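WYL1 (Ruminococcus sp., PDB 6OAW) probably modulates the RNA-targeting Cas13d effector, as a WYL-domain accessory protein of the Type VI-D CRISPR-Cas system. Local coordinates at residues B[65-70]-B[145-150]; B[89-94]-B[154-159]; B[96-101]-B[105-110]. One frame throughout, in Å; residues are numbered along the deposited sequence.

In the fold
Following the chain from the N terminus, the first contact residues lie on helix 55-71; residues 65-70 meet the loop 145-150, some 75 residues on, in interaction 1. Before that contact is made, residues 89-94 set out towards theirs at 154-159, interaction 2, so the two contacts cross along the chain. Interaction 3 is the local one: residues 96-101 meet 105-110 with three residues between them, within the spans of both others. Spatially, interactions 1 and 2 adjoin, with Ala66 and Ser70 packing on Phe90. Together the three tie helices 55-71, 92-96, 104-122 and 151-156 into the helical N-terminal part of the protein; the three contacts lie on the same side of the chain's centre.

Interaction 1 of 3, residues B[65-70]-B[145-150]; sequences SAYIAS and LSSDDL
Tyr67 reaches across from helix 55-71 and puts its hydroxyl on the backbone of the loop at Asp149. Tyr67 OH donates to Asp149 O at 3.1 Å, but the hydroxyl stands 56° out of the carbonyl plane, well off a lone pair. From the tyrosine's side the oxygen lies at the ring edge, in the plane of the ring. Asp149 CB is equally near, 3.1 Å from Tyr67 OH, so the phenol end is held close against both backbone and side chain. Next to this, Leu150 brings one methyl to the ring: CD2 is 3.6 Å from Tyr67 CE1. With chi1 at 173°, the tyrosine's CG lies opposite the backbone N, which carries the ring toward the loop. The receiving loop contains an ST turn, in which Ser147 OG accepts from Asp149 N at 3.2 Å along a fairly straight bond (161°), while the same hydroxyl is also hydrogen-bonded to Thr144 O, near the end of helix 139-145. Leu150 follows as the N-cap residue of helix 151-156, and its side chain also packs on Phe164 of helix 161-172. Phe90 lies against Tyr67, and Leu71 against Asp149.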
loop_
_atom_site.group_PDB
_atom_site.type_symbol
_atom_site.label_atom_id
_atom_site.label_comp_id
_atom_site.label_asym_id
_atom_site.label_seq_id
_atom_site.Cartn_x
_atom_site.Cartn_y
_atom_site.Cartn_z
ATOM N N SER B 65 3.116 -3.740 -21.291
ATOM C CA SER B 65 2.696 -4.830 -20.388
ATOM C C SER B 65 1.230 -4.672 -19.990
ATOM O O SER B 65 0.479 -5.661 -20.109
ATOM C CB SER B 65 3.612 -4.873 -19.212
ATOM O OG SER B 65 4.888 -5.253 -19.675
ATOM N N ALA B 66 0.844 -3.507 -19.487
ATOM C CA ALA B 66 -0.521 -3.263 -18.979
ATOM C C ALA B 66 -1.517 -3.437 -20.134
ATOM O O ALA B 66 -2.582 -4.014 -19.910
ATOM C CB ALA B 66 -0.611 -1.884 -18.376
ATOM N N TYR B 67 -1.161 -2.949 -21.320
ATOM C CA TYR B 67 -2.015 -2.925 -22.528
ATOM C C TYR B 67 -2.285 -4.354 -22.994
ATOM O O TYR B 67 -3.458 -4.712 -23.248
ATOM C CB TYR B 67 -1.389 -2.123 -23.668
ATOM C CG TYR B 67 -2.151 -2.218 -24.958
ATOM C CD1 TYR B 67 -3.504 -1.909 -24.988
ATOM C CD2 TYR B 67 -1.553 -2.643 -26.142
ATOM C CE1 TYR B 67 -4.241 -1.991 -26.161
ATOM C CE2 TYR B 67 -2.280 -2.742 -27.324
ATOM C CZ TYR B 67 -3.627 -2.409 -27.329
ATOM O OH TYR B 67 -4.396 -2.494 -28.451
ATOM N N ILE B 68 -1.244 -5.155 -23.141
ATOM C CA ILE B 68 -1.381 -6.526 -23.709
ATOM C C ILE B 68 -2.234 -7.385 -22.749
ATOM O O ILE B 68 -3.038 -8.200 -23.254
ATOM C CB ILE B 68 0.008 -7.115 -24.012
ATOM C CG1 ILE B 68 -0.005 -8.166 -25.123
ATOM C CG2 ILE B 68 0.646 -7.633 -22.735
ATOM N N ALA B 69 -2.123 -7.213 -21.423
ATOM C CA ALA B 69 -2.966 -7.966 -20.466
ATOM C C ALA B 69 -4.437 -7.566 -20.678
ATOM O O ALA B 69 -5.332 -8.464 -20.660
ATOM C CB ALA B 69 -2.537 -7.735 -19.049
ATOM N N SER B 70 -4.700 -6.278 -20.885
ATOM C CA SER B 70 -6.075 -5.787 -21.109
ATOM C C SER B 70 -6.570 -6.318 -22.458
ATOM O O SER B 70 -7.649 -6.900 -22.505
ATOM C CB SER B 70 -6.148 -4.298 -21.019
ATOM O OG SER B 70 -7.490 -3.853 -21.187
ATOM N N LEU B 145 -1.286 3.493 -30.485
ATOM C CA LEU B 145 -2.123 4.646 -30.067
ATOM C C LEU B 145 -2.953 5.179 -31.241
ATOM O O LEU B 145 -3.854 6.005 -30.984
ATOM C CB LEU B 145 -1.211 5.733 -29.507
ATOM C CG LEU B 145 -0.522 5.399 -28.191
ATOM C CD1 LEU B 145 0.426 6.514 -27.807
ATOM C CD2 LEU B 145 -1.523 5.200 -27.083
ATOM N N SER B 146 -2.676 4.747 -32.473
ATOM C CA SER B 146 -3.458 5.146 -33.675
ATOM C C SER B 146 -4.314 3.971 -34.174
ATOM O O SER B 146 -5.008 4.151 -35.188
ATOM C CB SER B 146 -2.540 5.666 -34.770
ATOM O OG SER B 146 -1.593 4.667 -35.123
ATOM N N SER B 147 -4.251 2.803 -33.526
ATOM C CA SER B 147 -4.987 1.583 -33.955
ATOM C C SER B 147 -6.437 1.670 -33.489
ATOM O O SER B 147 -6.754 2.561 -32.680
ATOM C CB SER B 147 -4.354 0.322 -33.436
ATOM O OG SER B 147 -4.585 0.201 -32.048
ATOM N N ASP B 148 -7.254 0.726 -33.947
ATOM C CA ASP B 148 -8.685 0.612 -33.569
ATOM C C ASP B 148 -8.812 -0.259 -32.309
ATOM O O ASP B 148 -9.937 -0.557 -31.922
ATOM C CB ASP B 148 -9.493 0.101 -34.773
ATOM C CG ASP B 148 -9.486 1.065 -35.953
ATOM O OD1 ASP B 148 -9.659 2.279 -35.706
ATOM O OD2 ASP B 148 -9.275 0.607 -37.109
ATOM N N ASP B 149 -7.697 -0.662 -31.687
ATOM C CA ASP B 149 -7.690 -1.668 -30.591
ATOM C C ASP B 149 -7.702 -0.965 -29.233
ATOM O O ASP B 149 -7.350 -1.614 -28.244
ATOM C CB ASP B 149 -6.498 -2.617 -30.729
ATOM C CG ASP B 149 -6.608 -3.574 -31.902
ATOM O OD1 ASP B 149 -7.708 -4.066 -32.155
ATOM O OD2 ASP B 149 -5.599 -3.821 -32.548
ATOM N N LEU B 150 -8.100 0.301 -29.173
ATOM C CA LEU B 150 -8.280 1.085 -27.917
ATOM C C LEU B 150 -9.680 1.715 -27.923
ATOM O O LEU B 150 -9.830 2.878 -27.466
ATOM C CB LEU B 150 -7.178 2.153 -27.858
ATOM C CG LEU B 150 -5.803 1.631 -27.432
ATOM C CD1 LEU B 150 -4.717 2.680 -27.648
ATOM C CD2 LEU B 150 -5.837 1.194 -25.977
#

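Interaction 2 of 3, residues B[89-94]-B[154-159]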
loop_
_atom_site.group_PDB
_atom_site.type_symbol
_atom_site.label_atom_id
_atom_site.label_comp_id
_atom_site.label_asym_id
_atom_site.label_seq_id
_atom_site.Cartn_x
_atom_site.Cartn_y
_atom_site.Cartn_z
ATOM N N ALA B 89 -6.979 1.964 -15.574
ATOM C CA ALA B 89 -6.877 2.926 -16.700
ATOM C C ALA B 89 -7.179 2.244 -18.036
ATOM O O ALA B 89 -7.601 2.964 -18.970
ATOM C CB ALA B 89 -5.522 3.576 -16.752
ATOM N N PHE B 90 -6.927 0.939 -18.140
ATOM C CA PHE B 90 -7.300 0.131 -19.327
ATOM C C PHE B 90 -8.744 -0.364 -19.140
ATOM O O PHE B 90 -9.135 -0.733 -18.032
ATOM C CB PHE B 90 -6.278 -0.977 -19.588
ATOM C CG PHE B 90 -4.998 -0.439 -20.174
ATOM C CD1 PHE B 90 -4.891 -0.154 -21.536
ATOM C CD2 PHE B 90 -3.919 -0.128 -19.349
ATOM C CE1 PHE B 90 -3.711 0.357 -22.064
ATOM C CE2 PHE B 90 -2.750 0.386 -19.880
ATOM C CZ PHE B 90 -2.641 0.618 -21.229
ATOM N N VAL B 91 -9.503 -0.361 -20.227
ATOM C CA VAL B 91 -10.993 -0.402 -20.187
ATOM C C VAL B 91 -11.485 -1.670 -20.894
ATOM O O VAL B 91 -12.443 -2.241 -20.401
ATOM C CB VAL B 91 -11.636 0.872 -20.770
ATOM C CG1 VAL B 91 -13.118 0.920 -20.456
ATOM C CG2 VAL B 91 -10.981 2.151 -20.265
ATOM N N GLU B 92 -10.847 -2.109 -21.979
ATOM C CA GLU B 92 -11.218 -3.354 -22.704
ATOM C C GLU B 92 -11.512 -4.506 -21.719
ATOM O O GLU B 92 -12.585 -5.103 -21.811
ATOM C CB GLU B 92 -10.116 -3.728 -23.684
ATOM C CG GLU B 92 -10.365 -5.043 -24.406
ATOM C CD GLU B 92 -10.952 -4.909 -25.775
ATOM O OE1 GLU B 92 -12.189 -5.130 -25.912
ATOM O OE2 GLU B 92 -10.166 -4.591 -26.700
ATOM N N TRP B 93 -10.604 -4.810 -20.797
ATOM C CA TRP B 93 -10.802 -5.949 -19.872
ATOM C C TRP B 93 -12.062 -5.706 -19.041
ATOM O O TRP B 93 -12.710 -6.706 -18.668
ATOM C CB TRP B 93 -9.580 -6.235 -18.994
ATOM C CG TRP B 93 -9.316 -5.234 -17.919
ATOM C CD1 TRP B 93 -8.497 -4.143 -18.011
ATOM C CD2 TRP B 93 -9.765 -5.282 -16.552
ATOM N NE1 TRP B 93 -8.465 -3.477 -16.817
ATOM C CE2 TRP B 93 -9.219 -4.158 -15.899
ATOM C CE3 TRP B 93 -10.558 -6.169 -15.805
ATOM C CZ2 TRP B 93 -9.462 -3.893 -14.551
ATOM C CZ3 TRP B 93 -10.817 -5.900 -14.475
ATOM C CH2 TRP B 93 -10.276 -4.770 -13.856
ATOM N N GLN B 94 -12.348 -4.449 -18.698
ATOM C CA GLN B 94 -13.458 -4.123 -17.770
ATOM C C GLN B 94 -14.773 -4.314 -18.518
ATOM O O GLN B 94 -15.721 -4.740 -17.883
ATOM C CB GLN B 94 -13.345 -2.723 -17.175
ATOM C CG GLN B 94 -12.072 -2.552 -16.388
ATOM C CD GLN B 94 -12.017 -1.235 -15.681
ATOM O OE1 GLN B 94 -12.829 -0.973 -14.799
ATOM N NE2 GLN B 94 -11.010 -0.437 -16.019
ATOM N N ASN B 154 -10.567 5.301 -25.929
ATOM C CA ASN B 154 -10.863 6.517 -26.745
ATOM C C ASN B 154 -12.140 7.202 -26.224
ATOM O O ASN B 154 -12.170 8.452 -26.173
ATOM C CB ASN B 154 -10.931 6.178 -28.236
ATOM C CG ASN B 154 -9.559 6.148 -28.871
ATOM O OD1 ASN B 154 -8.907 7.176 -28.957
ATOM N ND2 ASN B 154 -9.105 4.981 -29.298
ATOM N N LYS B 155 -13.137 6.417 -25.812
ATOM C CA LYS B 155 -14.433 6.930 -25.305
ATOM C C LYS B 155 -14.264 7.442 -23.874
ATOM O O LYS B 155 -14.707 8.563 -23.592
ATOM C CB LYS B 155 -15.510 5.842 -25.363
ATOM C CG LYS B 155 -16.120 5.574 -26.740
ATOM C CD LYS B 155 -17.191 4.491 -26.660
ATOM C CE LYS B 155 -17.660 3.989 -28.009
ATOM N NZ LYS B 155 -19.059 4.385 -28.268
ATOM N N VAL B 156 -13.620 6.663 -23.005
ATOM C CA VAL B 156 -13.420 7.039 -21.569
ATOM C C VAL B 156 -12.602 8.331 -21.472
ATOM O O VAL B 156 -12.948 9.174 -20.611
ATOM C CB VAL B 156 -12.780 5.899 -20.764
ATOM C CG1 VAL B 156 -12.249 6.394 -19.422
ATOM C CG2 VAL B 156 -13.796 4.764 -20.545
ATOM N N TYR B 157 -11.560 8.473 -22.292
ATOM C CA TYR B 157 -10.586 9.598 -22.174
ATOM C C TYR B 157 -10.890 10.661 -23.249
ATOM O O TYR B 157 -10.049 11.553 -23.433
ATOM C CB TYR B 157 -9.159 9.043 -22.205
ATOM C CG TYR B 157 -8.871 8.056 -21.099
ATOM C CD1 TYR B 157 -8.869 8.451 -19.768
ATOM C CD2 TYR B 157 -8.605 6.729 -21.378
ATOM C CE1 TYR B 157 -8.613 7.560 -18.738
ATOM C CE2 TYR B 157 -8.370 5.814 -20.360
ATOM C CZ TYR B 157 -8.357 6.236 -19.041
ATOM O OH TYR B 157 -8.125 5.345 -18.038
ATOM N N SER B 158 -12.071 10.587 -23.889
ATOM C CA SER B 158 -12.539 11.515 -24.953
ATOM C C SER B 158 -11.400 11.820 -25.937
ATOM O O SER B 158 -11.070 13.002 -26.087
ATOM C CB SER B 158 -13.088 12.786 -24.342
ATOM O OG SER B 158 -14.077 12.473 -23.370
ATOM N N LEU B 159 -10.773 10.790 -26.520
ATOM C CA LEU B 159 -9.741 10.905 -27.592
ATOM C C LEU B 159 -8.521 11.728 -27.130
ATOM O O LEU B 159 -7.747 12.137 -28.004
ATOM C CB LEU B 159 -10.390 11.556 -28.822
ATOM C CG LEU B 159 -11.644 10.849 -29.347
ATOM C CD1 LEU B 159 -12.491 11.755 -30.227
ATOM C CD2 LEU B 159 -11.278 9.583 -30.099
#
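Ala89 offers its carbonyl oxygen to the hydroxyl of Tyr157, and this is the polar link between the two segments. Tyr157 OH donates to Ala89 O at 2.6 Å, arriving in the carbonyl plane on a lone pair, with a C=O...O angle of 109°. The acceptor also lies at the edge of the phenol ring, in its plane, and Ala89 CB lies 3.4 Å from Tyr157 OH, a van der Waals touch beside the bond. Phe90 starts its side chain away from 154-159, and its ring meets those of Phe63 and Phe164 edge-to-face. Its carbonyl stays in use: Gln94 NE2 donates to Phe90 O at 2.8 Å, nearly straight at 165°, bracing the turn that leads into helix 92-96. Val91 points the other way and carries the apolar part. Its two methyls straddle one methyl of Val156, CG1 and CG2 each lying 3.9 Å from Val156 CG2. The facing segment is the end of helix 151-156, closed by a Schellman motif. Tyr157 leaves the helical course there, Ser158 has positive phi, and Leu159 N donates to Asn154 O at 2.7 Å, with a weak bond from Ser158 N to Lys155 O. Val156 has another role beside its neighbour, its CG1 sitting 3.7 Å above the centre of the Tyr157 ring and covering that face. At Glu92 the helix starts, and the carboxylate of Glu153 accepts from the backbone N of both Val91 and Glu92, a further link between the start of helix 92-96 and helix 151-156. Leu118 of helix 104-122 packs on both Val91 and Val156.

Interaction 3 of 3, residues B[96-101]-B[105-110]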
loop_
_atom_site.group_PDB
_atom_site.type_symbol
_atom_site.label_atom_id
_atom_site.label_comp_id
_atom_site.label_asym_id
_atom_site.label_seq_id
_atom_site.Cartn_x
_atom_site.Cartn_y
_atom_site.Cartn_z
ATOM N N GLU B 96 -15.032 -6.630 -21.114
ATOM C CA GLU B 96 -15.057 -8.101 -21.320
ATOM C C GLU B 96 -15.389 -8.848 -20.019
ATOM O O GLU B 96 -15.909 -9.959 -20.107
ATOM C CB GLU B 96 -13.751 -8.532 -21.970
ATOM C CG GLU B 96 -13.729 -8.123 -23.441
ATOM C CD GLU B 96 -12.402 -8.211 -24.147
ATOM O OE1 GLU B 96 -11.382 -8.463 -23.461
ATOM O OE2 GLU B 96 -12.401 -8.018 -25.374
ATOM N N GLU B 97 -15.136 -8.253 -18.859
ATOM C CA GLU B 97 -15.430 -8.854 -17.544
ATOM C C GLU B 97 -16.946 -8.882 -17.301
ATOM O O GLU B 97 -17.390 -9.657 -16.483
ATOM C CB GLU B 97 -14.728 -8.039 -16.453
ATOM C CG GLU B 97 -14.904 -8.593 -15.062
ATOM C CD GLU B 97 -14.185 -7.777 -13.999
ATOM O OE1 GLU B 97 -14.395 -6.557 -13.939
ATOM O OE2 GLU B 97 -13.408 -8.366 -13.235
ATOM N N ILE B 98 -17.729 -8.036 -17.961
ATOM C CA ILE B 98 -19.203 -8.002 -17.754
ATOM C C ILE B 98 -19.779 -9.420 -17.946
ATOM O O ILE B 98 -19.497 -10.075 -18.956
ATOM C CB ILE B 98 -19.852 -6.974 -18.681
ATOM C CG1 ILE B 98 -19.345 -5.564 -18.374
ATOM C CG2 ILE B 98 -21.384 -7.075 -18.606
ATOM C CD1 ILE B 98 -19.782 -4.534 -19.414
ATOM N N ASP B 99 -20.562 -9.878 -16.984
ATOM C CA ASP B 99 -21.254 -11.194 -17.015
ATOM C C ASP B 99 -21.707 -11.525 -18.451
ATOM O O ASP B 99 -22.647 -10.899 -19.009
ATOM C CB ASP B 99 -22.371 -11.166 -15.974
ATOM C CG ASP B 99 -23.260 -12.388 -15.983
ATOM O OD1 ASP B 99 -22.889 -13.348 -16.695
ATOM O OD2 ASP B 99 -24.352 -12.320 -15.343
ATOM N N ASP B 100 -21.062 -12.526 -19.019
ATOM C CA ASP B 100 -21.276 -13.036 -20.392
ATOM C C ASP B 100 -22.718 -13.546 -20.568
ATOM O O ASP B 100 -23.184 -13.543 -21.719
ATOM C CB ASP B 100 -20.242 -14.130 -20.650
ATOM C CG ASP B 100 -20.193 -14.641 -22.062
ATOM O OD1 ASP B 100 -20.660 -13.930 -22.980
ATOM O OD2 ASP B 100 -19.679 -15.765 -22.212
ATOM N N SER B 101 -23.386 -13.985 -19.496
ATOM C CA SER B 101 -24.728 -14.625 -19.563
ATOM C C SER B 101 -25.851 -13.587 -19.779
ATOM O O SER B 101 -26.974 -14.013 -20.039
ATOM C CB SER B 101 -24.980 -15.458 -18.334
ATOM O OG SER B 101 -25.120 -14.644 -17.173
ATOM N N LYS B 105 -28.950 -6.102 -24.538
ATOM C CA LYS B 105 -29.497 -4.796 -24.087
ATOM C C LYS B 105 -28.955 -4.513 -22.685
ATOM O O LYS B 105 -28.490 -3.386 -22.436
ATOM C CB LYS B 105 -31.028 -4.790 -24.155
ATOM C CG LYS B 105 -31.610 -4.742 -25.566
ATOM N N SER B 106 -28.965 -5.519 -21.808
ATOM C CA SER B 106 -28.427 -5.395 -20.426
ATOM C C SER B 106 -26.952 -5.035 -20.493
ATOM O O SER B 106 -26.552 -4.127 -19.778
ATOM C CB SER B 106 -28.662 -6.629 -19.602
ATOM O OG SER B 106 -30.053 -6.777 -19.398
ATOM N N LYS B 107 -26.176 -5.727 -21.317
ATOM C CA LYS B 107 -24.717 -5.445 -21.452
ATOM C C LYS B 107 -24.504 -3.996 -21.922
ATOM O O LYS B 107 -23.643 -3.347 -21.362
ATOM C CB LYS B 107 -24.048 -6.407 -22.434
ATOM C CG LYS B 107 -23.938 -7.830 -21.940
ATOM C CD LYS B 107 -23.205 -8.745 -22.905
ATOM C CE LYS B 107 -23.107 -10.169 -22.373
ATOM N NZ LYS B 107 -22.800 -11.149 -23.442
ATOM N N GLU B 108 -25.267 -3.516 -22.906
ATOM C CA GLU B 108 -25.123 -2.120 -23.417
ATOM C C GLU B 108 -25.387 -1.136 -22.260
ATOM O O GLU B 108 -24.615 -0.156 -22.092
ATOM C CB GLU B 108 -25.991 -1.889 -24.663
ATOM C CG GLU B 108 -25.464 -2.629 -25.906
ATOM C CD GLU B 108 -24.015 -2.276 -26.257
ATOM O OE1 GLU B 108 -23.690 -1.067 -26.254
ATOM O OE2 GLU B 108 -23.186 -3.200 -26.436
ATOM N N ILE B 109 -26.388 -1.410 -21.427
ATOM C CA ILE B 109 -26.675 -0.532 -20.262
ATOM C C ILE B 109 -25.512 -0.596 -19.263
ATOM O O ILE B 109 -25.130 0.460 -18.728
ATOM C CB ILE B 109 -28.041 -0.876 -19.662
ATOM C CG1 ILE B 109 -29.145 -0.427 -20.633
ATOM C CG2 ILE B 109 -28.198 -0.249 -18.287
ATOM C CD1 ILE B 109 -30.452 -1.120 -20.423
ATOM N N ILE B 110 -24.920 -1.769 -19.051
ATOM C CA ILE B 110 -23.801 -1.896 -18.084
ATOM C C ILE B 110 -22.590 -1.172 -18.680
ATOM O O ILE B 110 -21.900 -0.458 -17.930
ATOM C CB ILE B 110 -23.426 -3.355 -17.759
ATOM C CG1 ILE B 110 -24.602 -4.211 -17.291
ATOM C CG2 ILE B 110 -22.279 -3.347 -16.757
ATOM C CD1 ILE B 110 -25.092 -3.870 -15.934
#
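Ile98 and Lys107 mark the closest approach of the two backbones, their CA atoms 7.1 Å apart, where the loop after helix 92-96 doubles back beside the first turns of helix 104-122. Lys107 spans the gap: its chain is extended beyond CG, and this straight reach carries the ammonium to the carbonyl of Asp100. Lys107 NZ donates to Asp100 O at 3.0 Å, standing 38° out of the carbonyl plane and so off a lone pair. The same nitrogen forms a longer salt bridge, Lys107 NZ to Asp100 OD1 at 3.5 Å, so one residue meets the ammonium with both its backbone and its carboxylate. An Asx turn spans this point: Asp99 OD1 accepts from Ser101 N at 2.9 Å and from Ser101 OG at 2.6 Å, the two donors coming from the same face of the carboxylate, and this double grip holds the loop in shape around Asp100. Deeper in, the two isoleucines lie side by side, running opposite ways, with Ile98 CD1 lying 3.8 Å from Ile110 CG2. Ile98 also packs on Lys111 and Leu114 of the same helix, while Leu102 lies against Lys107. Helix 104-122 also packs on the second subunit: Ile110 on Tyr113 of that subunit, Ser106 on its Ile109 and Ile109 on its Ser106.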